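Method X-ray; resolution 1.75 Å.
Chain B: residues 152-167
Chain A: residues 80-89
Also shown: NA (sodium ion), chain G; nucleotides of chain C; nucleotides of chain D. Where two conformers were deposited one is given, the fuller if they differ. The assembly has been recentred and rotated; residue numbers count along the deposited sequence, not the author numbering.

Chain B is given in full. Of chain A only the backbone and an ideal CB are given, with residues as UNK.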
ATOM      1  N   PHE B 152      12.916   2.096  -0.431  1.00 23.05           N
ATOM      2  CA  PHE B 152      11.758   2.768  -1.021  1.00 22.98           C
ATOM      3  C   PHE B 152      11.787   2.662  -2.536  1.00 21.32           C
ATOM      4  O   PHE B 152      12.858   2.672  -3.158  1.00 22.16           O
ATOM      5  CB  PHE B 152      11.747   4.261  -0.643  1.00 24.48           C
ATOM      6  CG  PHE B 152      11.192   4.561   0.726  1.00 26.37           C
ATOM      7  CD1 PHE B 152      11.421   3.709   1.808  1.00 28.62           C
ATOM      8  CD2 PHE B 152      10.491   5.742   0.945  1.00 28.37           C
ATOM      9  CE1 PHE B 152      10.904   4.015   3.072  1.00 30.66           C
ATOM     10  CE2 PHE B 152       9.983   6.058   2.196  1.00 31.48           C
ATOM     11  CZ  PHE B 152      10.198   5.190   3.268  1.00 31.00           C
ATOM     12  N   SER B 153      10.615   2.621  -3.143  1.00 24.97           N
ATOM     13  CA  SER B 153      10.527   2.899  -4.585  1.00 24.40           C
ATOM     14  C   SER B 153      10.968   4.340  -4.807  1.00 24.17           C
ATOM     15  O   SER B 153      10.861   5.168  -3.905  1.00 22.71           O
ATOM     16  CB  SER B 153       9.110   2.696  -5.095  1.00 23.62           C
ATOM     17  OG  SER B 153       8.241   3.708  -4.604  1.00 22.31           O
ATOM     18  N   THR B 154      11.471   4.646  -6.003  0.50 24.46           N
ATOM     19  CA  THR B 154      11.915   6.009  -6.300  0.50 24.81           C
ATOM     20  C   THR B 154      10.773   7.026  -6.234  0.50 23.92           C
ATOM     21  O   THR B 154      10.974   8.147  -5.766  0.50 24.41           O
ATOM     22  CB  THR B 154      12.645   6.102  -7.661  0.50 25.56           C
ATOM     23  OG1 THR B 154      11.807   5.578  -8.702  0.50 25.11           O
ATOM     24  CG2 THR B 154      13.979   5.324  -7.598  0.50 26.40           C
ATOM     25  N   SER B 155       9.576   6.635  -6.671  1.00 23.25           N
ATOM     26  CA  SER B 155       8.407   7.524  -6.581  1.00 22.12           C
ATOM     27  C   SER B 155       8.000   7.795  -5.125  1.00 22.27           C
ATOM     28  O   SER B 155       7.663   8.940  -4.780  1.00 21.70           O
ATOM     29  CB  SER B 155       7.226   7.005  -7.421  1.00 21.32           C
ATOM     30  OG  SER B 155       6.663   5.805  -6.928  1.00 21.01           O
ATOM     31  N   LYS B 156       8.048   6.767  -4.270  1.00 22.44           N
ATOM     32  CA  LYS B 156       7.731   6.965  -2.846  1.00 23.41           C
ATOM     33  C   LYS B 156       8.761   7.876  -2.183  1.00 24.10           C
ATOM     34  O   LYS B 156       8.395   8.780  -1.436  1.00 25.40           O
ATOM     35  CB  LYS B 156       7.599   5.654  -2.076  1.00 23.57           C
ATOM     36  CG  LYS B 156       7.258   5.886  -0.583  1.00 25.32           C
ATOM     37  CD  LYS B 156       6.728   4.634   0.110  1.00 26.41           C
ATOM     38  CE  LYS B 156       6.632   4.852   1.626  1.00 26.91           C
ATOM     39  NZ  LYS B 156       5.657   5.885   2.031  1.00 24.13           N
ATOM     40  N   ARG B 157      10.043   7.653  -2.451  1.00 24.82           N
ATOM     41  CA  ARG B 157      11.083   8.508  -1.887  1.00 26.05           C
ATOM     42  C   ARG B 157      10.909   9.936  -2.402  1.00 26.38           C
ATOM     43  O   ARG B 157      10.988  10.885  -1.621  1.00 26.92           O
ATOM     44  CB  ARG B 157      12.489   7.978  -2.203  1.00 27.07           C
ATOM     45  CG  ARG B 157      13.634   8.887  -1.744  1.00 29.21           C
ATOM     46  CD  ARG B 157      13.556   9.216  -0.243  1.00 32.20           C
ATOM     47  NE  ARG B 157      13.682   8.016   0.592  1.00 33.28           N
ATOM     48  CZ  ARG B 157      13.244   7.902   1.846  1.00 33.67           C
ATOM     49  NH1 ARG B 157      12.635   8.917   2.452  1.00 35.41           N
ATOM     50  NH2 ARG B 157      13.401   6.754   2.499  1.00 33.49           N
ATOM     51  N   ALA B 158      10.639  10.069  -3.700  1.00 25.69           N
ATOM     52  CA  ALA B 158      10.418  11.385  -4.320  1.00 26.42           C
ATOM     53  C   ALA B 158       9.250  12.118  -3.645  1.00 26.27           C
ATOM     54  O   ALA B 158       9.367  13.296  -3.323  1.00 27.15           O
ATOM     55  CB  ALA B 158      10.196  11.244  -5.846  1.00 25.53           C
ATOM     56  N   GLU B 159       8.149  11.409  -3.392  1.00 25.95           N
ATOM     57  CA  GLU B 159       7.001  11.987  -2.702  1.00 26.56           C
ATOM     58  C   GLU B 159       7.369  12.473  -1.302  1.00 27.61           C
ATOM     59  O   GLU B 159       7.000  13.577  -0.904  1.00 26.96           O
ATOM     60  CB  GLU B 159       5.890  10.953  -2.582  1.00 25.79           C
ATOM     61  CG  GLU B 159       4.722  11.388  -1.719  1.00 27.54           C
ATOM     62  CD  GLU B 159       3.953  10.202  -1.231  1.00 30.34           C
ATOM     63  OE1 GLU B 159       4.370   9.628  -0.206  1.00 33.90           O
ATOM     64  OE2 GLU B 159       2.956   9.811  -1.884  1.00 30.06           O
ATOM     65  N   ASN B 160       8.087  11.638  -0.568  0.70 28.34           N
ATOM     66  CA  ASN B 160       8.473  11.960   0.800  0.70 29.63           C
ATOM     67  C   ASN B 160       9.354  13.209   0.862  0.70 30.72           C
ATOM     68  O   ASN B 160       9.174  14.050   1.743  0.70 32.09           O
ATOM     69  CB  ASN B 160       9.169  10.751   1.437  0.70 30.32           C
ATOM     70  CG  ASN B 160       9.683  11.039   2.829  0.70 31.22           C
ATOM     71  OD1 ASN B 160      10.859  11.314   3.008  0.70 32.70           O
ATOM     72  ND2 ASN B 160       8.799  11.003   3.816  0.70 34.51           N
ATOM     73  N   VAL B 161      10.297  13.331  -0.072  1.00 31.23           N
ATOM     74  CA  VAL B 161      11.201  14.476  -0.138  1.00 32.33           C
ATOM     75  C   VAL B 161      10.436  15.754  -0.468  1.00 32.50           C
ATOM     76  O   VAL B 161      10.602  16.783   0.187  1.00 33.09           O
ATOM     77  CB  VAL B 161      12.296  14.234  -1.203  1.00 32.98           C
ATOM     78  CG1 VAL B 161      13.049  15.520  -1.541  1.00 34.69           C
ATOM     79  CG2 VAL B 161      13.244  13.128  -0.738  1.00 32.70           C
ATOM     80  N   ILE B 162       9.596  15.664  -1.486  1.00 31.67           N
ATOM     81  CA  ILE B 162       8.766  16.784  -1.920  1.00 31.95           C
ATOM     82  C   ILE B 162       7.814  17.211  -0.790  1.00 32.50           C
ATOM     83  O   ILE B 162       7.632  18.402  -0.545  1.00 33.16           O
ATOM     84  CB  ILE B 162       7.984  16.402  -3.220  1.00 30.90           C
ATOM     85  CG1 ILE B 162       8.960  16.312  -4.406  1.00 30.61           C
ATOM     86  CG2 ILE B 162       6.866  17.419  -3.515  1.00 29.87           C
ATOM     87  CD1 ILE B 162       8.386  15.641  -5.660  1.00 28.29           C
ATOM     88  N   LEU B 163       7.227  16.243  -0.094  1.00 33.32           N
ATOM     89  CA  LEU B 163       6.246  16.533   0.955  1.00 34.44           C
ATOM     90  C   LEU B 163       6.882  17.209   2.164  1.00 36.65           C
ATOM     91  O   LEU B 163       6.303  18.129   2.756  1.00 37.37           O
ATOM     92  CB  LEU B 163       5.530  15.258   1.392  1.00 34.16           C
ATOM     93  CG  LEU B 163       4.022  15.345   1.678  1.00 35.87           C
ATOM     94  CD1 LEU B 163       3.304  16.505   0.949  1.00 34.44           C
ATOM     95  CD2 LEU B 163       3.371  14.006   1.324  1.00 36.54           C
ATOM     96  N   GLU B 164       8.077  16.759   2.527  0.50 37.33           N
ATOM     97  CA  GLU B 164       8.780  17.348   3.659  0.50 38.52           C
ATOM     98  C   GLU B 164       9.256  18.770   3.323  0.50 39.12           C
ATOM     99  O   GLU B 164       9.140  19.676   4.144  0.50 39.91           O
ATOM    100  CB  GLU B 164       9.913  16.423   4.127  0.50 39.24           C
ATOM    101  CG  GLU B 164       9.376  15.207   4.916  0.50 38.73           C
ATOM    102  CD  GLU B 164      10.456  14.321   5.527  0.50 39.35           C
ATOM    103  OE1 GLU B 164      11.551  14.824   5.859  0.50 40.49           O
ATOM    104  OE2 GLU B 164      10.191  13.110   5.698  0.50 37.82           O
ATOM    105  N   ASN B 165       9.738  18.975   2.102  0.50 39.06           N
ATOM    106  CA  ASN B 165      10.137  20.309   1.649  0.50 39.44           C
ATOM    107  C   ASN B 165       8.958  21.259   1.383  0.50 39.01           C
ATOM    108  O   ASN B 165       9.097  22.477   1.501  0.50 39.52           O
ATOM    109  CB  ASN B 165      11.025  20.207   0.407  0.50 39.66           C
ATOM    110  CG  ASN B 165      12.429  19.715   0.735  0.50 40.82           C
ATOM    111  OD1 ASN B 165      13.186  20.397   1.420  0.50 42.86           O
ATOM    112  ND2 ASN B 165      12.780  18.537   0.241  0.50 40.77           N
ATOM    113  N   PHE B 166       7.809  20.702   1.002  1.00 37.39           N
ATOM    114  CA  PHE B 166       6.559  21.472   0.936  1.00 36.89           C
ATOM    115  C   PHE B 166       6.203  22.001   2.339  1.00 38.37           C
ATOM    116  O   PHE B 166       5.890  23.179   2.512  1.00 38.14           O
ATOM    117  CB  PHE B 166       5.448  20.565   0.390  1.00 34.76           C
ATOM    118  CG  PHE B 166       4.103  21.212   0.274  1.00 33.28           C
ATOM    119  CD1 PHE B 166       3.658  21.694  -0.951  1.00 32.17           C
ATOM    120  CD2 PHE B 166       3.242  21.255   1.359  1.00 30.84           C
ATOM    121  CE1 PHE B 166       2.400  22.264  -1.071  1.00 30.31           C
ATOM    122  CE2 PHE B 166       1.973  21.822   1.246  1.00 31.09           C
ATOM    123  CZ  PHE B 166       1.550  22.319   0.027  1.00 28.88           C
ATOM    124  N   ILE B 167       6.302  21.117   3.332  1.00 39.53           N
ATOM    125  CA  ILE B 167       6.010  21.448   4.731  1.00 41.13           C
ATOM    126  C   ILE B 167       7.028  22.452   5.297  1.00 42.92           C
ATOM    127  O   ILE B 167       6.684  23.289   6.133  1.00 44.74           O
ATOM    128  CB  ILE B 167       6.006  20.177   5.621  1.00 41.04           C
ATOM    129  CG1 ILE B 167       4.839  19.254   5.278  1.00 40.37           C
ATOM    130  CG2 ILE B 167       5.940  20.547   7.090  1.00 42.48           C
ATOM    131  CD1 ILE B 167       5.074  17.819   5.720  1.00 39.33           C
TER
ATOM    132  N   UNK A  80      -5.566  25.371  -6.556  1.00 19.81           N
ATOM    133  CA  UNK A  80      -5.165  24.977  -5.199  1.00 20.50           C
ATOM    134  C   UNK A  80      -4.653  23.531  -5.173  1.00 19.52           C
ATOM    135  O   UNK A  80      -5.233  22.665  -5.809  1.00 18.51           O
ATOM    136  CB  UNK A  80      -6.340  25.135  -4.232  1.00 20.50           C
ATOM    137  N   UNK A  81      -3.563  23.294  -4.442  1.00 20.14           N
ATOM    138  CA  UNK A  81      -3.044  21.937  -4.271  1.00 19.99           C
ATOM    139  C   UNK A  81      -3.917  21.180  -3.280  1.00 19.67           C
ATOM    140  O   UNK A  81      -3.967  21.513  -2.094  1.00 21.08           O
ATOM    141  CB  UNK A  81      -1.589  21.962  -3.797  1.00 19.99           C
ATOM    142  N   UNK A  82      -4.609  20.162  -3.778  1.00 18.96           N
ATOM    143  CA  UNK A  82      -5.488  19.340  -2.955  1.00 19.42           C
ATOM    144  C   UNK A  82      -4.696  18.184  -2.343  1.00 19.82           C
ATOM    145  O   UNK A  82      -4.886  17.854  -1.193  1.00 21.43           O
ATOM    146  CB  UNK A  82      -6.663  18.811  -3.780  1.00 19.42           C
ATOM    147  N   UNK A  83      -3.842  17.560  -3.140  1.00 20.24           N
ATOM    148  CA  UNK A  83      -2.979  16.501  -2.648  1.00 20.59           C
ATOM    149  C   UNK A  83      -1.738  16.264  -3.492  1.00 19.60           C
ATOM    150  O   UNK A  83      -1.676  16.648  -4.648  1.00 18.81           O
ATOM    151  CB  UNK A  83      -3.778  15.199  -2.555  1.00 20.59           C
ATOM    152  N   UNK A  84      -0.756  15.626  -2.856  1.00 19.72           N
ATOM    153  CA  UNK A  84       0.447  15.122  -3.488  1.00 19.93           C
ATOM    154  C   UNK A  84       0.466  13.645  -3.160  1.00 19.99           C
ATOM    155  O   UNK A  84       0.246  13.271  -2.011  1.00 20.89           O
ATOM    156  CB  UNK A  84       1.710  15.843  -3.013  1.00 19.93           C
ATOM    157  N   UNK A  85       0.660  12.810  -4.179  1.00 19.02           N
ATOM    158  CA  UNK A  85       0.736  11.362  -4.006  1.00 19.06           C
ATOM    159  C   UNK A  85       1.740  10.715  -4.928  1.00 18.88           C
ATOM    160  O   UNK A  85       2.432  11.388  -5.679  1.00 18.29           O
ATOM    161  CB  UNK A  85      -0.640  10.732  -4.233  1.00 19.06           C
ATOM    162  N   UNK A  86       1.821   9.391  -4.879  1.00 18.62           N
ATOM    163  CA  UNK A  86       2.682   8.679  -5.792  1.00 19.62           C
ATOM    164  C   UNK A  86       2.038   7.360  -6.204  1.00 18.51           C
ATOM    165  O   UNK A  86       1.118   6.834  -5.533  1.00 17.94           O
ATOM    166  CB  UNK A  86       4.053   8.438  -5.157  1.00 19.62           C
ATOM    167  N   UNK A  87       2.570   6.805  -7.280  1.00 18.57           N
ATOM    168  CA  UNK A  87       2.182   5.494  -7.751  1.00 18.24           C
ATOM    169  C   UNK A  87       3.323   4.807  -8.484  1.00 18.27           C
ATOM    170  O   UNK A  87       4.021   5.446  -9.286  1.00 19.17           O
ATOM    171  CB  UNK A  87       0.957   5.601  -8.661  1.00 18.24           C
ATOM    172  N   UNK A  88       3.491   3.508  -8.240  1.00 18.01           N
ATOM    173  CA  UNK A  88       4.403   2.684  -9.049  1.00 18.11           C
ATOM    174  C   UNK A  88       3.735   2.212 -10.350  1.00 18.59           C
ATOM    175  O   UNK A  88       4.375   1.585 -11.181  1.00 19.46           O
ATOM    176  CB  UNK A  88       4.876   1.475  -8.240  1.00 18.11           C
ATOM    177  N   UNK A  89       2.441   2.486 -10.488  1.00 18.58           N
ATOM    178  CA  UNK A  89       1.689   2.127 -11.695  1.00 18.78           C
ATOM    179  C   UNK A  89       1.504   3.386 -12.557  1.00 18.88           C
ATOM    180  O   UNK A  89       1.907   4.480 -12.145  1.00 18.69           O
ATOM    181  CB  UNK A  89       0.337   1.509 -11.335  1.00 18.78           C
TER
HETATM  182 NA    NA G 171       1.155   9.048  -0.640  1.00 28.92          NA
ATOM    183  P    DA C   7       0.369   2.292  -6.029  0.50 16.64           P
ATOM    184  OP1  DA C   7       1.747   2.310  -6.563  0.50 17.72           O
ATOM    185  OP2  DA C   7      -0.704   3.044  -6.734  0.50 20.14           O
ATOM    186  O5'  DA C   7      -0.102   0.775  -5.915  0.50 16.41           O
ATOM    187  C5'  DA C   7       0.654  -0.145  -5.129  0.50 16.61           C
ATOM    188  C4'  DA C   7       0.156  -1.558  -5.329  0.50 16.12           C
ATOM    189  O4'  DA C   7      -1.152  -1.715  -4.733  0.50 16.03           O
ATOM    190  C3'  DA C   7       0.030  -2.021  -6.777  0.50 17.39           C
ATOM    191  O3'  DA C   7       0.540  -3.354  -6.898  0.50 17.40           O
ATOM    192  C2'  DA C   7      -1.463  -1.967  -7.047  0.50 16.38           C
ATOM    193  C1'  DA C   7      -2.086  -2.201  -5.681  0.50 16.56           C
ATOM    194  N9   DA C   7      -3.339  -1.470  -5.481  0.50 16.69           N
ATOM    195  C8   DA C   7      -3.511  -0.104  -5.480  0.50 16.95           C
ATOM    196  N7   DA C   7      -4.750   0.274  -5.290  0.50 16.76           N
ATOM    197  C5   DA C   7      -5.447  -0.919  -5.152  0.50 15.82           C
ATOM    198  C6   DA C   7      -6.808  -1.201  -4.939  0.50 15.49           C
ATOM    199  N6   DA C   7      -7.756  -0.261  -4.818  0.50 15.51           N
ATOM    200  N1   DA C   7      -7.172  -2.498  -4.854  0.50 15.89           N
ATOM    201  C2   DA C   7      -6.222  -3.441  -4.976  0.50 15.48           C
ATOM    202  N3   DA C   7      -4.919  -3.302  -5.180  0.50 15.90           N
ATOM    203  C4   DA C   7      -4.588  -2.001  -5.263  0.50 15.94           C
ATOM    204  P    DG C   6      -1.229   7.738  -1.966  0.50 18.52           P
ATOM    205  OP1  DG C   6      -0.249   8.667  -2.566  0.50 17.72           O
ATOM    206  OP2  DG C   6      -2.678   8.070  -1.985  0.50 17.08           O
ATOM    207  O5'  DG C   6      -1.013   6.300  -2.610  0.50 16.17           O
ATOM    208  C5'  DG C   6       0.107   5.517  -2.207  0.50 17.47           C
ATOM    209  C4'  DG C   6      -0.103   4.064  -2.558  0.50 15.73           C
ATOM    210  O4'  DG C   6      -1.215   3.506  -1.817  0.50 14.52           O
ATOM    211  C3'  DG C   6      -0.405   3.806  -4.037  0.50 16.07           C
ATOM    212  O3'  DG C   6       0.453   2.769  -4.508  0.50 16.42           O
ATOM    213  C2'  DG C   6      -1.847   3.336  -4.033  0.50 14.88           C
ATOM    214  C1'  DG C   6      -1.900   2.635  -2.695  0.50 12.83           C
ATOM    215  N9   DG C   6      -3.241   2.386  -2.174  0.50 11.00           N
ATOM    216  C8   DG C   6      -4.216   3.302  -1.853  0.50 11.91           C
ATOM    217  N7   DG C   6      -5.337   2.745  -1.475  0.50 11.97           N
ATOM    218  C5   DG C   6      -5.079   1.378  -1.532  0.50 10.26           C
ATOM    219  C6   DG C   6      -5.920   0.265  -1.255  0.50 11.00           C
ATOM    220  O6   DG C   6      -7.110   0.261  -0.899  0.50 11.99           O
ATOM    221  N1   DG C   6      -5.244  -0.943  -1.445  0.50 11.29           N
ATOM    222  C2   DG C   6      -3.941  -1.060  -1.861  0.50 10.90           C
ATOM    223  N2   DG C   6      -3.463  -2.308  -2.009  0.50 12.42           N
ATOM    224  N3   DG C   6      -3.155  -0.034  -2.122  0.50  9.43           N
ATOM    225  C4   DG C   6      -3.786   1.144  -1.943  0.50 10.02           C
ATOM    226  P    DT D   8       6.223   4.492   5.635  0.50 18.12           P
ATOM    227  OP1  DT D   8       6.773   5.632   4.854  0.50 18.64           O
ATOM    228  OP2  DT D   8       7.152   3.556   6.314  0.50 15.99           O
ATOM    229  O5'  DT D   8       5.213   5.073   6.715  0.50 19.07           O
ATOM    230  C5'  DT D   8       4.073   5.821   6.307  0.50 18.46           C
ATOM    231  C4'  DT D   8       3.155   6.044   7.482  0.50 19.66           C
ATOM    232  O4'  DT D   8       2.546   4.820   7.929  0.50 19.59           O
ATOM    233  C3'  DT D   8       3.838   6.622   8.714  0.50 21.34           C
ATOM    234  O3'  DT D   8       3.774   8.052   8.645  0.50 22.94           O
ATOM    235  C2'  DT D   8       3.028   6.060   9.876  0.50 21.99           C
ATOM    236  C1'  DT D   8       2.046   5.083   9.225  0.50 19.18           C
ATOM    237  N1   DT D   8       1.854   3.793   9.916  0.50 18.21           N
ATOM    238  C2   DT D   8       0.808   3.681  10.803  0.50 17.98           C
ATOM    239  O2   DT D   8       0.056   4.597  11.068  0.50 18.60           O
ATOM    240  N3   DT D   8       0.676   2.444  11.380  0.50 16.76           N
ATOM    241  C4   DT D   8       1.475   1.335  11.168  0.50 17.45           C
ATOM    242  O4   DT D   8       1.236   0.289  11.764  0.50 16.80           O
ATOM    243  C5   DT D   8       2.560   1.525  10.229  0.50 16.73           C
ATOM    244  C7   DT D   8       3.475   0.378   9.930  0.50 17.72           C
ATOM    245  C6   DT D   8       2.695   2.730   9.661  0.50 17.65           C

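The strand of chain A runs nearly antiparallel to the helix of chain B, at 169° with the axes 7.5 Å apart at their closest. Side chains alternate away and toward from 83 to 87; between 81 and 84 the spacing is three, and the psi of -43° at 82 is not that of an extended strand.

Position 80 has nothing of chain B within 5.5 Å of its ideal CB and tolerates almost anything; it is Lys A80. Position 81 points toward the helix, its ideal CB 4.8 Å from Phe B166 CE1. An aromatic edge asks for an apolar chain, Leu, Ile, Val or Met. Ile A81 reaches out in the m, t rotamer and sets CD1 3.9 Å from Phe B166 CE1, near the plane of the ring.

Position 82 is out of reach of the helix, so chain B sets no rule; it is Phe A82. Position 83 points away from the helix, and past it lies the phosphate of DG6 of chain C, which favours a long cation. Lys A83 answers, NZ donating to OP2 of DG6 at 2.7 Å.

Position 84 faces a greasy hollow: its ideal CB is 4.3 Å from Leu B163 CD1. Extended backbone angles suit a beta-branched residue, though Leu or Met is conceivable. Ile A84 fills it with CD1, 3.8 Å from Leu B163 CD1 and 4.0 Å from Phe B166 CD1.

Position 85 points away from the helix, and here the rule is exclusion: an ideal CB would lie 2.7 Å from OP1 of DG6, a clash. Gly A85 leaves that space to the phosphate.

Position 86 points back at the helix, its ideal CB 3.7 Å from both Ser B155 O and Glu B159 OE2. The carboxylate calls for a donor: His, Asn, Gln or a suitably bent Lys. His A86 ND1 donates to Glu B159 OE2 at 2.9 Å, nearly straight at 164°. Glu B159 OE2 also binds the sodium ion at 2.3 Å. Lys B156 CA sits 3.9 Å from the centroid of the His A86 ring, over its face, a CH-pi contact. A water joins His A86 NE2 to Ser B153 OG.

Position 87 turns away, toward DA7 of chain C, and suits a small donor; Ser A87 OG bonds OP2 of DA7 at 2.9 Å. Position 88 points sideways, its ideal CB 4.9 Å from Ser B155 OG, where a modest apolar group fits. Ile A88 brings CG2 3.9 Å from Ser B153 OG. Position 89 is out of reach of chain B, which leaves its choice free; it is Thr A89, whose N donates to Ser A87 OG.

Chain A 80-89: KIFKIGHSIT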
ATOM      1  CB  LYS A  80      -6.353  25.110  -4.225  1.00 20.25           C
ATOM      2  CG  LYS A  80      -6.802  26.542  -3.949  1.00 22.38           C
ATOM      3  CD  LYS A  80      -5.720  27.349  -3.286  1.00 24.45           C
ATOM      4  CE  LYS A  80      -6.238  28.653  -2.706  1.00 26.31           C
ATOM      5  NZ  LYS A  80      -5.122  29.486  -2.135  1.00 26.11           N
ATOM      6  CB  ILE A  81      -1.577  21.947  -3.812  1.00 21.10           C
ATOM      7  CG1 ILE A  81      -0.717  22.541  -4.922  1.00 21.00           C
ATOM      8  CG2 ILE A  81      -1.097  20.513  -3.458  1.00 20.14           C
ATOM      9  CD1 ILE A  81       0.741  22.736  -4.546  1.00 22.81           C
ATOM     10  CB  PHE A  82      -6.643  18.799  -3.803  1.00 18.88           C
ATOM     11  CG  PHE A  82      -7.401  17.689  -3.159  1.00 19.04           C
ATOM     12  CD1 PHE A  82      -8.358  17.949  -2.190  1.00 22.04           C
ATOM     13  CD2 PHE A  82      -7.133  16.365  -3.497  1.00 20.08           C
ATOM     14  CE1 PHE A  82      -9.059  16.885  -1.559  1.00 22.95           C
ATOM     15  CE2 PHE A  82      -7.850  15.309  -2.898  1.00 20.21           C
ATOM     16  CZ  PHE A  82      -8.815  15.575  -1.942  1.00 21.54           C
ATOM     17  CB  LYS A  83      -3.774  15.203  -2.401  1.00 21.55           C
ATOM     18  CG  LYS A  83      -3.861  14.219  -3.503  1.00 22.92           C
ATOM     19  CD  LYS A  83      -4.347  12.831  -2.968  1.00 23.26           C
ATOM     20  CE  LYS A  83      -3.256  11.914  -2.386  1.00 24.16           C
ATOM     21  NZ  LYS A  83      -3.793  10.548  -2.005  1.00 22.04           N
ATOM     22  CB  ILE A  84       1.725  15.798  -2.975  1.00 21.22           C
ATOM     23  CG1 ILE A  84       1.672  17.314  -3.220  1.00 21.86           C
ATOM     24  CG2 ILE A  84       2.970  15.163  -3.629  1.00 21.10           C
ATOM     25  CD1 ILE A  84       2.670  18.114  -2.397  1.00 25.11           C
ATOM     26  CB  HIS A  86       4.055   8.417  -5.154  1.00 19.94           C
ATOM     27  CG  HIS A  86       4.069   7.206  -4.270  1.00 22.00           C
ATOM     28  ND1 HIS A  86       3.614   7.228  -2.969  1.00 20.69           N
ATOM     29  CD2 HIS A  86       4.389   5.919  -4.532  1.00 24.34           C
ATOM     30  CE1 HIS A  86       3.716   6.019  -2.449  1.00 25.51           C
ATOM     31  NE2 HIS A  86       4.157   5.199  -3.385  1.00 23.21           N
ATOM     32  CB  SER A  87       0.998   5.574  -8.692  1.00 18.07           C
ATOM     33  OG  SER A  87       0.580   4.268  -9.080  1.00 17.44           O
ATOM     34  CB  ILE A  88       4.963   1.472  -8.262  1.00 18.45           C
ATOM     35  CG1 ILE A  88       3.855   0.429  -7.985  1.00 19.28           C
ATOM     36  CG2 ILE A  88       5.631   1.994  -6.981  1.00 18.92           C
ATOM     37  CD1 ILE A  88       4.297  -0.884  -7.364  1.00 21.11           C
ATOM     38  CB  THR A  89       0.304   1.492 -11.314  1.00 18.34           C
ATOM     39  OG1 THR A  89      -0.580   2.506 -10.831  1.00 19.98           O
ATOM     40  CG2 THR A  89       0.483   0.384 -10.260  1.00 19.66           C
TER
HETATM   41  O   HOH W   1      -0.384  10.933  -0.465  1.00 24.11           O
HETATM   42  O   HOH W   2       5.873   2.576  -3.600  1.00 46.67           O
HETATM   43  O   HOH W   3       2.532   7.299   0.225  1.00 26.89           O
HETATM   44  O   HOH W   4       1.580   9.467   1.654  1.00 29.11           O
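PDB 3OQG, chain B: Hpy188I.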